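Local coordinates for glucose-binding protein (Thermus thermophilus HB27, PDB 2B3F) that binds glucose and galactose as a periplasmic sugar-binding protein, probably delivering them to a sugar transport system, at residues G247-T250 against T251-L255. Numbering follows the deposited sequence.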
loop_
_atom_site.group_PDB
_atom_site.type_symbol
_atom_site.label_atom_id
_atom_site.label_comp_id
_atom_site.label_asym_id
_atom_site.label_seq_id
_atom_site.Cartn_x
_atom_site.Cartn_y
_atom_site.Cartn_z
ATOM N N GLY A 247 10.083 5.767 4.399
ATOM C CA GLY A 247 11.031 4.811 4.959
ATOM C C GLY A 247 12.271 4.697 4.100
ATOM O O GLY A 247 13.380 4.696 4.601
ATOM N N TYR A 248 12.082 4.614 2.785
ATOM C CA TYR A 248 13.238 4.527 1.868
ATOM C C TYR A 248 14.132 5.755 1.998
ATOM O O TYR A 248 15.340 5.643 2.199
ATOM C CB TYR A 248 12.730 4.368 0.441
ATOM C CG TYR A 248 13.780 4.434 -0.632
ATOM C CD1 TYR A 248 14.781 3.485 -0.720
ATOM C CD2 TYR A 248 13.737 5.440 -1.585
ATOM C CE1 TYR A 248 15.766 3.560 -1.752
ATOM C CE2 TYR A 248 14.706 5.507 -2.599
ATOM C CZ TYR A 248 15.684 4.571 -2.675
ATOM O OH TYR A 248 16.640 4.656 -3.690
ATOM N N MET A 249 13.523 6.922 1.906
ATOM C CA MET A 249 14.281 8.163 1.939
ATOM C C MET A 249 15.026 8.394 3.275
ATOM O O MET A 249 16.092 9.017 3.288
ATOM C CB MET A 249 13.360 9.339 1.586
ATOM C CG MET A 249 13.008 9.389 0.108
ATOM S SD MET A 249 12.169 10.874 -0.423
ATOM C CE MET A 249 10.501 10.503 0.129
ATOM N N THR A 250 14.467 7.924 4.392
ATOM C CA THR A 250 15.112 8.117 5.693
ATOM C C THR A 250 16.005 6.956 6.042
ATOM O O THR A 250 17.184 7.155 6.290
ATOM C CB THR A 250 14.085 8.340 6.842
ATOM O OG1 THR A 250 13.173 7.230 6.897
ATOM C CG2 THR A 250 13.310 9.626 6.644
ATOM N N THR A 251 15.471 5.739 6.053
ATOM C CA THR A 251 16.253 4.574 6.453
ATOM C C THR A 251 17.397 4.263 5.491
ATOM O O THR A 251 18.505 3.956 5.920
ATOM C CB THR A 251 15.326 3.344 6.649
ATOM O OG1 THR A 251 14.392 3.644 7.699
ATOM C CG2 THR A 251 16.078 2.076 7.012
ATOM N N THR A 252 17.119 4.320 4.197
ATOM C CA THR A 252 18.120 3.934 3.202
ATOM C C THR A 252 18.959 5.151 2.761
ATOM O O THR A 252 20.185 5.089 2.761
ATOM C CB THR A 252 17.448 3.199 1.999
ATOM O OG1 THR A 252 16.930 1.930 2.437
ATOM C CG2 THR A 252 18.458 2.937 0.875
ATOM N N LEU A 253 18.306 6.241 2.390
ATOM C CA LEU A 253 19.020 7.406 1.848
ATOM C C LEU A 253 19.463 8.426 2.895
ATOM O O LEU A 253 20.221 9.341 2.558
ATOM C CB LEU A 253 18.189 8.116 0.784
ATOM C CG LEU A 253 17.781 7.297 -0.446
ATOM C CD1 LEU A 253 17.050 8.189 -1.419
ATOM C CD2 LEU A 253 18.951 6.619 -1.120
ATOM N N LYS A 254 18.979 8.296 4.130
ATOM C CA LYS A 254 19.395 9.161 5.250
ATOM C C LYS A 254 19.042 10.645 5.048
ATOM O O LYS A 254 19.724 11.537 5.568
ATOM C CB LYS A 254 20.890 8.996 5.531
ATOM C CG LYS A 254 21.361 7.582 5.709
ATOM C CD LYS A 254 20.535 6.814 6.703
ATOM C CE LYS A 254 21.134 5.475 7.057
ATOM N NZ LYS A 254 21.682 4.767 5.889
ATOM N N LEU A 255 17.960 10.907 4.314
ATOM C CA LEU A 255 17.417 12.244 4.149
ATOM C C LEU A 255 16.592 12.654 5.367
ATOM O O LEU A 255 15.946 11.817 5.992
ATOM C CB LEU A 255 16.534 12.318 2.913
ATOM C CG LEU A 255 17.159 11.903 1.584
ATOM C CD1 LEU A 255 16.172 12.167 0.456
ATOM C CD2 LEU A 255 18.442 12.656 1.346
#
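The phenol ring of Y248 lies beneath the branched end of L253, whose CG sits 4.1 Å above one ring face, displaced toward the rim, while L253 CD1 meets CE2 of Y248 at 3.8 Å. T252 approaches the ring obliquely, its CG2 3.8 Å from CE1 of Y248. A chi1 of 173°, which sets CG beside the carbonyl carbon, carries the Y248 ring toward T252 and L253; its OH goes on to hydrogen-bond D229 of helix 224-233. A leucine here would probably leave D229 without this partner and strip L253 and T252 of the flat surface they pack on.

The backbone is widened at the same place. The carbonyl O of Y248 accepts from both T252 N and L253 N, each at 3.0 Å; the L253 bond is the straighter (N-H...O 157°), and its i+5 spacing marks a pi-type turn. M249 O then receives L255 N at 2.8 Å, a still wider i+6 closure alongside K254, the first residue to leave helical geometry, with positive phi. K254 N gives T250 O only a weak bond, and its bent side chain brings NZ back to weak bonds with T251 O and T252 O. On the neighbouring side, L255 CD1 rests 4.1 Å from CB of M249, whose side chain also packs against V228 and V232. T251 OG1 bonds L311 O, and T250 OG1 bonds A246 O one turn back.

Together these features make a helix C-terminus with a pi-type turn at Y248, followed by an i+6 closure to M249 O across a positive-phi residue; it lies at the C-terminal end of the helix that starts at W244, a residue lining the galactose pocket of this periplasmic binding protein fold.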